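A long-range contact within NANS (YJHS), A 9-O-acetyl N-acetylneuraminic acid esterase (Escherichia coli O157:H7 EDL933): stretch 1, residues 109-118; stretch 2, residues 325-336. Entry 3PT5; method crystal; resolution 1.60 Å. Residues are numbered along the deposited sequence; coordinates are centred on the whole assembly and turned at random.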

# COMPACT_ATOMS: atom_id res chain seq x y z
N HIS A 109 9.53 1.99 -1.76
CA HIS A 109 10.29 3.11 -1.22
C HIS A 109 10.29 3.14 0.29
O HIS A 109 11.30 3.50 0.89
CB HIS A 109 9.72 4.39 -1.80
CG HIS A 109 9.58 4.30 -3.28
ND1 HIS A 109 8.39 3.99 -3.88
CD2 HIS A 109 10.52 4.33 -4.26
CE1 HIS A 109 8.58 3.89 -5.19
NE2 HIS A 109 9.86 4.10 -5.45
N ILE A 110 9.19 2.69 0.88
CA ILE A 110 9.16 2.45 2.34
C ILE A 110 10.20 1.41 2.70
O ILE A 110 11.09 1.67 3.52
CB ILE A 110 7.76 2.07 2.82
CG1 ILE A 110 6.86 3.28 2.62
CG2 ILE A 110 7.80 1.63 4.30
CD1 ILE A 110 5.34 2.98 2.76
N ALA A 111 10.15 0.26 2.02
CA ALA A 111 11.10 -0.81 2.22
C ALA A 111 12.56 -0.35 2.03
O ALA A 111 13.41 -0.68 2.88
CB ALA A 111 10.75 -1.97 1.31
N ARG A 112 12.85 0.37 0.95
CA ARG A 112 14.22 0.80 0.69
C ARG A 112 14.69 1.74 1.79
O ARG A 112 15.82 1.65 2.24
CB ARG A 112 14.37 1.45 -0.69
CG ARG A 112 15.77 2.06 -0.91
CD ARG A 112 15.86 2.73 -2.28
NE ARG A 112 16.55 1.86 -3.22
CZ ARG A 112 15.98 0.89 -3.92
NH1 ARG A 112 14.67 0.68 -3.84
NH2 ARG A 112 16.73 0.15 -4.73
N LYS A 113 13.79 2.60 2.27
CA LYS A 113 14.20 3.57 3.30
C LYS A 113 14.35 2.96 4.70
O LYS A 113 15.07 3.50 5.54
CB LYS A 113 13.26 4.79 3.30
CG LYS A 113 13.44 5.64 2.04
CD LYS A 113 12.34 6.72 1.92
CE LYS A 113 12.45 7.46 0.57
NZ LYS A 113 11.45 8.55 0.53
N LEU A 114 13.70 1.82 4.94
CA LEU A 114 13.85 1.05 6.19
C LEU A 114 15.11 0.15 6.22
O LEU A 114 15.68 -0.11 7.28
CB LEU A 114 12.64 0.16 6.40
CG LEU A 114 11.29 0.75 6.77
CD1 LEU A 114 10.22 -0.36 6.69
CD2 LEU A 114 11.35 1.35 8.21
N LEU A 115 15.52 -0.33 5.05
CA LEU A 115 16.56 -1.35 4.97
C LEU A 115 17.85 -0.95 5.69
O LEU A 115 18.45 -1.80 6.34
CB LEU A 115 16.85 -1.72 3.50
CG LEU A 115 17.71 -2.95 3.21
CD1 LEU A 115 17.00 -4.25 3.52
CD2 LEU A 115 18.09 -2.85 1.75
N PRO A 116 18.26 0.34 5.62
CA PRO A 116 19.56 0.62 6.26
C PRO A 116 19.54 0.44 7.76
O PRO A 116 20.60 0.36 8.39
CB PRO A 116 19.81 2.09 5.93
CG PRO A 116 18.96 2.39 4.77
CD PRO A 116 17.77 1.52 4.87
N PHE A 117 18.35 0.34 8.34
CA PHE A 117 18.20 0.29 9.79
C PHE A 117 18.09 -1.10 10.41
O PHE A 117 17.99 -1.25 11.64
CB PHE A 117 17.00 1.16 10.16
CG PHE A 117 17.21 2.60 9.88
CD1 PHE A 117 17.93 3.41 10.76
CD2 PHE A 117 16.73 3.16 8.71
CE1 PHE A 117 18.12 4.75 10.49
CE2 PHE A 117 16.90 4.48 8.44
CZ PHE A 117 17.61 5.29 9.33
N ILE A 118 18.13 -2.13 9.57
CA ILE A 118 17.94 -3.52 10.06
C ILE A 118 19.23 -4.33 9.89
O ILE A 118 20.14 -3.90 9.18
CB ILE A 118 16.76 -4.24 9.33
CG1 ILE A 118 17.14 -4.59 7.90
CG2 ILE A 118 15.45 -3.43 9.37
CD1 ILE A 118 16.11 -5.40 7.17
N ARG A 325 7.39 9.72 5.35
CA ARG A 325 6.60 9.93 6.57
C ARG A 325 6.24 8.58 7.21
O ARG A 325 6.24 8.44 8.45
CB ARG A 325 5.36 10.78 6.27
CG ARG A 325 5.68 12.23 6.01
CD ARG A 325 6.16 12.94 7.30
NE ARG A 325 5.04 13.46 8.10
CZ ARG A 325 5.08 13.85 9.38
NH1 ARG A 325 6.18 13.73 10.10
NH2 ARG A 325 3.98 14.33 9.95
N PHE A 326 5.95 7.58 6.38
CA PHE A 326 5.74 6.24 6.96
C PHE A 326 6.97 5.72 7.65
O PHE A 326 6.86 5.19 8.75
CB PHE A 326 5.30 5.22 5.90
CG PHE A 326 3.82 5.24 5.66
CD1 PHE A 326 3.29 5.90 4.55
CD2 PHE A 326 2.96 4.60 6.55
CE1 PHE A 326 1.90 5.95 4.34
CE2 PHE A 326 1.57 4.65 6.34
CZ PHE A 326 1.06 5.34 5.25
N VAL A 327 8.14 5.84 7.00
CA VAL A 327 9.37 5.34 7.58
C VAL A 327 9.68 6.08 8.89
O VAL A 327 10.08 5.45 9.87
CB VAL A 327 10.54 5.37 6.57
CG1 VAL A 327 11.88 5.06 7.24
CG2 VAL A 327 10.22 4.36 5.42
N GLU A 328 9.50 7.40 8.92
CA GLU A 328 9.69 8.15 10.18
C GLU A 328 8.78 7.56 11.29
O GLU A 328 9.22 7.38 12.44
CB GLU A 328 9.32 9.62 9.98
CG GLU A 328 10.22 10.46 9.09
CD GLU A 328 9.52 11.77 8.67
OE1 GLU A 328 8.72 12.29 9.50
OE2 GLU A 328 9.73 12.25 7.52
N ALA A 329 7.52 7.31 10.95
CA ALA A 329 6.57 6.78 11.94
C ALA A 329 6.88 5.37 12.42
O ALA A 329 6.72 5.05 13.61
CB ALA A 329 5.13 6.89 11.42
N ILE A 330 7.32 4.53 11.49
CA ILE A 330 7.64 3.15 11.83
C ILE A 330 8.90 3.08 12.73
O ILE A 330 8.89 2.41 13.75
CB ILE A 330 7.85 2.34 10.54
CG1 ILE A 330 6.53 2.19 9.78
CG2 ILE A 330 8.49 0.99 10.86
CD1 ILE A 330 6.78 1.74 8.29
N LEU A 331 9.92 3.85 12.37
CA LEU A 331 11.16 3.90 13.17
C LEU A 331 10.89 4.45 14.56
O LEU A 331 11.36 3.89 15.55
CB LEU A 331 12.24 4.72 12.47
CG LEU A 331 12.79 4.20 11.13
CD1 LEU A 331 13.71 5.26 10.52
CD2 LEU A 331 13.54 2.87 11.29
N GLN A 332 10.12 5.53 14.63
CA GLN A 332 9.75 6.12 15.91
C GLN A 332 9.00 5.13 16.78
O GLN A 332 9.32 4.98 17.97
CB GLN A 332 8.93 7.37 15.71
CG GLN A 332 8.67 8.07 17.04
CD GLN A 332 7.96 9.37 16.88
OE1 GLN A 332 7.28 9.83 17.80
NE2 GLN A 332 8.13 10.01 15.73
N PHE A 333 8.01 4.44 16.22
CA PHE A 333 7.22 3.52 17.02
C PHE A 333 8.11 2.46 17.65
O PHE A 333 8.05 2.19 18.85
CB PHE A 333 6.14 2.83 16.20
CG PHE A 333 5.34 1.87 16.99
CD1 PHE A 333 4.22 2.31 17.71
CD2 PHE A 333 5.70 0.53 17.07
CE1 PHE A 333 3.49 1.43 18.48
CE2 PHE A 333 4.96 -0.36 17.86
CZ PHE A 333 3.86 0.10 18.56
N TRP A 334 8.95 1.87 16.82
CA TRP A 334 9.78 0.75 17.26
C TRP A 334 10.91 1.15 18.19
O TRP A 334 11.35 0.34 19.00
CB TRP A 334 10.20 -0.10 16.06
CG TRP A 334 8.99 -0.88 15.58
CD1 TRP A 334 8.31 -0.71 14.42
CD2 TRP A 334 8.29 -1.90 16.32
NE1 TRP A 334 7.22 -1.59 14.36
CE2 TRP A 334 7.19 -2.31 15.53
CE3 TRP A 334 8.48 -2.49 17.59
CZ2 TRP A 334 6.29 -3.32 15.95
CZ3 TRP A 334 7.60 -3.48 18.01
CH2 TRP A 334 6.52 -3.90 17.18
N ARG A 335 11.33 2.42 18.12
CA ARG A 335 12.38 2.97 19.00
C ARG A 335 11.87 3.48 20.35
O ARG A 335 12.66 3.65 21.29
CB ARG A 335 13.12 4.11 18.30
CG ARG A 335 14.17 3.67 17.29
CD ARG A 335 14.62 4.86 16.49
NE ARG A 335 15.79 4.58 15.66
CZ ARG A 335 16.13 5.29 14.60
NH1 ARG A 335 15.37 6.31 14.18
NH2 ARG A 335 17.21 4.95 13.91
N GLU A 336 10.58 3.79 20.44
CA GLU A 336 10.05 4.41 21.65
C GLU A 336 9.58 3.35 22.66
O GLU A 336 9.01 3.69 23.69
CB GLU A 336 8.92 5.40 21.32
CG GLU A 336 7.62 4.74 20.93
CD GLU A 336 6.63 5.70 20.28
OE1 GLU A 336 6.94 6.93 20.23
OE2 GLU A 336 5.55 5.22 19.83

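Residues 325-335 form the last part of a helix that begins earlier in the chain. It packs against a helix that carries Ile 110 and Lys 113, and against Phe 117 in the 3-10 segment further on, bringing together parts of the chain more than 200 residues apart. The two helix axes approach to 9.3 Å, and their N-to-C directions diverge by 49°. The backbones come nearest at Ile 110 and Val 327, whose CA atoms lie 6.0 Å apart. No hydrogen bond or salt bridge crosses between the stretches; the 436 Å² buried between them is held largely by apolar side chains, while the backbone polar groups are mostly engaged within each helix.

At the start of stretch 2, Arg 325 takes no part in the contact. Its NH1 donates to Glu 328 OE1 at 3.0 Å, a salt bridge one helical turn long that stays within the stretch. Phe 326 follows, with its CA-to-CB bond directed toward stretch 1. Phe 326 CB lies 3.9 Å from Ile 110 CD1, and the near side of the ring lies about as close, with Phe 326 CD1 4.0 Å from the same Ile 110 CD1, although the end of the side chain leads away.

Val 327 has the largest area covered by the other stretch and sits where the backbones are closest. Its CG2 approaches the carbonyl oxygen Ile 110 O to 3.4 Å, a van der Waals contact with an oxygen that already accepts the backbone hydrogen bond from Leu 114 N. The same methyl, Val 327 CG2, lies 3.8 Å from Ile 110 CG2 and 3.7 Å from Lys 113 CB. Lys 113 thus contributes the aliphatic start of its side chain, while its end leads away and the amino group finds a hydrogen bond near the stretch. The other methyl of the valine, Val 327 CG1, packs 3.9 Å from Leu 114 CD2.

One turn on, Ile 330 continues the apolar surface. Its CD1 is 4.1 Å from Ile 110 CG2, and its CG2 is 3.9 Å from Leu 114 CD2, so this one side chain touches residues four apart in stretch 1. Leu 331 then extends the contact to the 3-10 segment. Leu 331 CD2 lies 4.1 Å from Leu 114 CD2, making that leucine methyl a meeting point for three residues of stretch 2. Leu 331 CD1 sits over a face of the Phe 117 ring, 4.0 Å from the ring centroid and 16° off the normal, a CH-pi contact in which a weakly polarised methyl meets the aromatic pi cloud.

Gln 332, Phe 333 and Trp 334 make no contact with stretch 1. The helix returns to it at Arg 335, one turn beyond Leu 331, where the extended side chain brings NH2 to 3.5 Å from Phe 117 CE1. The guanidinium approaches the ring obliquely; a cationic group next to an aromatic ring can be mildly favourable, and the contact lies at the exposed end of the interface, in contrast to the buried packing around Ile 110 and Val 327. Glu 336 leaves helical geometry and lies beyond the contact.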